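Local coordinates for AvrRxo1-ORF1 (Xanthomonas oryzae pv. oryzicola, PDB 4Z8T), which is a type III effector with a polynucleotide kinase domain that binds its interactor AvrRxo1-ORF2 and probably phosphorylates a nucleotide-type substrate, at residues D61-P65 / T66-L70; P87-A90 / A91-K94. All blocks are in the same frame, centred on the assembly; numbering follows the deposited sequence.

Contact 1 (D61-P65 / T66-L70); sequences DGCQP and TLFAL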
loop_
_atom_site.group_PDB
_atom_site.type_symbol
_atom_site.label_atom_id
_atom_site.label_comp_id
_atom_site.label_asym_id
_atom_site.label_seq_id
_atom_site.Cartn_x
_atom_site.Cartn_y
_atom_site.Cartn_z
ATOM N N ASP A 61 -5.875 43.005 -12.763
ATOM C CA ASP A 61 -4.651 42.294 -13.112
ATOM C C ASP A 61 -4.842 41.457 -14.376
ATOM O O ASP A 61 -4.020 40.603 -14.691
ATOM C CB ASP A 61 -4.171 41.420 -11.941
ATOM C CG ASP A 61 -3.478 42.221 -10.850
ATOM O OD1 ASP A 61 -3.001 43.344 -11.123
ATOM O OD2 ASP A 61 -3.397 41.716 -9.707
ATOM N N GLY A 62 -5.935 41.713 -15.095
ATOM C CA GLY A 62 -6.137 41.146 -16.421
ATOM C C GLY A 62 -6.757 39.765 -16.496
ATOM O O GLY A 62 -6.750 39.127 -17.554
ATOM N N CYS A 63 -7.302 39.306 -15.379
ATOM C CA CYS A 63 -7.898 37.978 -15.298
ATOM C C CYS A 63 -9.307 38.000 -15.893
ATOM O O CYS A 63 -10.165 38.781 -15.467
ATOM C CB CYS A 63 -7.939 37.544 -13.825
ATOM S SG CYS A 63 -8.338 35.810 -13.551
ATOM N N GLN A 64 -9.555 37.147 -16.881
ATOM C CA GLN A 64 -10.906 37.006 -17.408
ATOM C C GLN A 64 -11.806 36.395 -16.334
ATOM O O GLN A 64 -11.293 35.858 -15.347
ATOM C CB GLN A 64 -10.902 36.140 -18.675
ATOM C CG GLN A 64 -10.520 34.684 -18.472
ATOM C CD GLN A 64 -10.266 33.974 -19.794
ATOM O OE1 GLN A 64 -11.012 34.149 -20.758
ATOM N NE2 GLN A 64 -9.200 33.179 -19.846
ATOM N N PRO A 65 -13.140 36.471 -16.509
ATOM C CA PRO A 65 -13.994 35.951 -15.436
ATOM C C PRO A 65 -13.717 34.477 -15.186
ATOM O O PRO A 65 -13.727 33.664 -16.122
ATOM C CB PRO A 65 -15.411 36.167 -15.978
ATOM C CG PRO A 65 -15.265 37.392 -16.822
ATOM C CD PRO A 65 -13.918 37.246 -17.496
ATOM N N THR A 66 -13.421 34.157 -13.927
ATOM C CA THR A 66 -12.851 32.866 -13.568
ATOM C C THR A 66 -13.466 32.403 -12.259
ATOM O O THR A 66 -13.755 33.214 -11.371
ATOM C CB THR A 66 -11.309 32.994 -13.394
ATOM O OG1 THR A 66 -10.707 33.299 -14.664
ATOM C CG2 THR A 66 -10.684 31.698 -12.883
ATOM N N LEU A 67 -13.701 31.099 -12.167
ATOM C CA LEU A 67 -14.015 30.444 -10.899
ATOM C C LEU A 67 -12.734 29.746 -10.471
ATOM O O LEU A 67 -12.317 28.768 -11.090
ATOM C CB LEU A 67 -15.151 29.424 -11.094
ATOM C CG LEU A 67 -15.815 28.741 -9.888
ATOM C CD1 LEU A 67 -17.149 28.107 -10.314
ATOM C CD2 LEU A 67 -14.927 27.686 -9.294
ATOM N N PHE A 68 -12.082 30.258 -9.430
ATOM C CA PHE A 68 -10.899 29.594 -8.893
ATOM C C PHE A 68 -11.374 28.555 -7.894
ATOM O O PHE A 68 -12.019 28.894 -6.894
ATOM C CB PHE A 68 -9.998 30.597 -8.157
ATOM C CG PHE A 68 -9.296 31.557 -9.065
ATOM C CD1 PHE A 68 -9.892 32.766 -9.404
ATOM C CD2 PHE A 68 -8.053 31.251 -9.590
ATOM C CE1 PHE A 68 -9.244 33.666 -10.243
ATOM C CE2 PHE A 68 -7.405 32.138 -10.434
ATOM C CZ PHE A 68 -8.003 33.349 -10.764
ATOM N N ALA A 69 -11.083 27.288 -8.173
ATOM C CA ALA A 69 -11.546 26.182 -7.345
ATOM C C ALA A 69 -10.323 25.570 -6.667
ATOM O O ALA A 69 -9.367 25.177 -7.332
ATOM C CB ALA A 69 -12.268 25.134 -8.213
ATOM N N LEU A 70 -10.336 25.527 -5.342
ATOM C CA LEU A 70 -9.260 24.889 -4.595
ATOM C C LEU A 70 -9.791 23.585 -4.018
ATOM O O LEU A 70 -10.458 23.572 -2.979
ATOM C CB LEU A 70 -8.778 25.807 -3.466
ATOM C CG LEU A 70 -8.521 27.241 -3.931
ATOM C CD1 LEU A 70 -8.159 28.168 -2.760
ATOM C CD2 LEU A 70 -7.426 27.230 -4.967
#
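Cys63 and Phe68 meet at the rim of the ring. SG of Cys63 lies near the ring plane, 3.7 Å from CZ of Phe68. Measured to the ring centroid of Phe68, SG of Cys63 is 5.0 Å away and 75° off the ring normal. This is an edge-on sulfur-aromatic contact. With SG anti to the backbone N (chi1 -168°), the sulfur is placed beside both the ring edge and the Thr66 hydroxyl. SG of Cys63 is 3.6 Å from OG1 of Thr66. The loop joins helix 34-60 to strand 66-71, the strand that runs into the likely P-loop of this zeta-toxin-like fold. Gly62, with positive phi, is the C' residue of the Schellman motif that ends the helix. Thr66 faces two ways. Its methyl CG2 sits over one face of the Phe68 ring, 3.6 Å above the plane and displaced toward the rim. Its hydroxyl turns back and donates a hydrogen bond of 2.7 Å from OG1 of Thr66 to O of Gln64. The donor stands about 45° out of the carbonyl plane. Leu58 of the helix touches both Cys63 and Phe68. Backbone bonds tie Thr66 and Phe68 to Ile154, and Pro65 and Leu67 to strand 179-185.

Contact 2 (P87-A90 / A91-K94); sequences PVLA and AALK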
loop_
_atom_site.group_PDB
_atom_site.type_symbol
_atom_site.label_atom_id
_atom_site.label_comp_id
_atom_site.label_asym_id
_atom_site.label_seq_id
_atom_site.Cartn_x
_atom_site.Cartn_y
_atom_site.Cartn_z
ATOM N N PRO A 87 -0.361 33.165 -8.434
ATOM C CA PRO A 87 0.076 34.541 -8.139
ATOM C C PRO A 87 -0.997 35.626 -8.273
ATOM O O PRO A 87 -1.001 36.559 -7.460
ATOM C CB PRO A 87 1.190 34.796 -9.168
ATOM C CG PRO A 87 1.697 33.448 -9.528
ATOM C CD PRO A 87 0.508 32.510 -9.432
ATOM N N VAL A 88 -1.869 35.552 -9.279
ATOM C CA VAL A 88 -2.884 36.596 -9.428
ATOM C C VAL A 88 -3.866 36.579 -8.256
ATOM O O VAL A 88 -4.309 37.626 -7.790
ATOM C CB VAL A 88 -3.581 36.551 -10.821
ATOM C CG1 VAL A 88 -4.658 35.452 -10.903
ATOM C CG2 VAL A 88 -4.167 37.905 -11.182
ATOM N N LEU A 89 -4.167 35.386 -7.752
ATOM C CA LEU A 89 -5.120 35.255 -6.665
ATOM C C LEU A 89 -4.434 35.635 -5.356
ATOM O O LEU A 89 -5.053 36.255 -4.485
ATOM C CB LEU A 89 -5.687 33.843 -6.615
ATOM C CG LEU A 89 -6.619 33.569 -5.442
ATOM C CD1 LEU A 89 -7.811 34.516 -5.487
ATOM C CD2 LEU A 89 -7.066 32.108 -5.498
ATOM N N ALA A 90 -3.153 35.285 -5.240
ATOM C CA ALA A 90 -2.379 35.681 -4.064
ATOM C C ALA A 90 -2.397 37.189 -3.893
ATOM O O ALA A 90 -2.546 37.689 -2.772
ATOM C CB ALA A 90 -0.955 35.183 -4.156
ATOM N N ALA A 91 -2.247 37.915 -5.000
ATOM C CA ALA A 91 -2.265 39.371 -4.963
ATOM C C ALA A 91 -3.616 39.888 -4.484
ATOM O O ALA A 91 -3.701 40.877 -3.747
ATOM C CB ALA A 91 -1.941 39.928 -6.357
ATOM N N ALA A 92 -4.685 39.239 -4.934
ATOM C CA ALA A 92 -6.025 39.628 -4.531
ATOM C C ALA A 92 -6.305 39.323 -3.061
ATOM O O ALA A 92 -6.852 40.160 -2.341
ATOM C CB ALA A 92 -7.053 38.946 -5.420
ATOM N N LEU A 93 -5.961 38.117 -2.625
ATOM C CA LEU A 93 -6.216 37.715 -1.243
ATOM C C LEU A 93 -5.438 38.580 -0.260
ATOM O O LEU A 93 -5.855 38.760 0.886
ATOM C CB LEU A 93 -5.858 36.247 -1.041
ATOM C CG LEU A 93 -6.799 35.247 -1.718
ATOM C CD1 LEU A 93 -6.203 33.836 -1.720
ATOM C CD2 LEU A 93 -8.168 35.260 -1.040
ATOM N N LYS A 94 -4.312 39.117 -0.698
ATOM C CA LYS A 94 -3.549 40.014 0.164
ATOM C C LYS A 94 -4.399 41.230 0.527
ATOM O O LYS A 94 -4.373 41.701 1.667
ATOM C CB LYS A 94 -2.258 40.440 -0.528
ATOM C CG LYS A 94 -1.220 41.042 0.396
ATOM C CD LYS A 94 -0.005 41.483 -0.398
ATOM C CE LYS A 94 1.081 42.022 0.516
ATOM N NZ LYS A 94 2.252 42.489 -0.270
#
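Leu89 and Leu93 touch one turn apart on helix 87-95, an i to i+4 pair on an alpha helix. The closest side-chain approach is 3.8 Å, from CG of Leu89 to CD1 of Leu93. CD1 of Leu89 also meets CG of Leu93 at 4.0 Å. The two side chains run at a slant to one another. Their first torsions differ and together bring these groups into contact: CG is anti to the backbone N in Leu89 (chi1 176°) but anti to the carbonyl carbon in Leu93 (chi1 -71°). CG of Leu93 also comes within 3.4 Å of O of Leu89. That carbonyl accepts the amide of Leu93, with 2.8 Å from N of Leu93 to O of Leu89 and an N-H...O angle of 169°. The bond from N of Ala92 to O of Val88 is weak. Ala91 and Ala92 pack their methyls against the carbonyls of the previous turn, and CB of Ala92 is 3.5 Å from O of Leu89. Further out, helix 34-60 lies against Val88, Ala92 and Leu93: Leu54 touches both Ala92 and Leu93, Ser57 touches Ala92, and Leu58 touches Val88. Cys101 also reaches Leu93. A glycerol, probably from the crystallisation liquor, is bound near Leu93. Lys94 is exposed and extended, and it meets the previous turn low on the chain, with CB of Lys94 3.6 Å from O of Ala90.

Contact 1 and contact 2 lie side by side, their centres about 11 Å apart. Val88 bridges them with both methyls. CG2 of Val88 lies 3.6 Å from CB of Asp61, just past the end of helix 34-60. Its other methyl, CG1 of Val88, is 4.0 Å from CZ of Phe68. Leu89 reaches the strand residue too, with 4.2 Å from CD2 of Leu89 to CB of Phe68. Helix 87-95 therefore packs on both the loop and the strand. Contact 1 is tied to the probable P-loop, because O of Leu70 accepts a hydrogen bond from NZ of Lys78 in that motif. In contact 2, Leu93 lies near the motif without touching it.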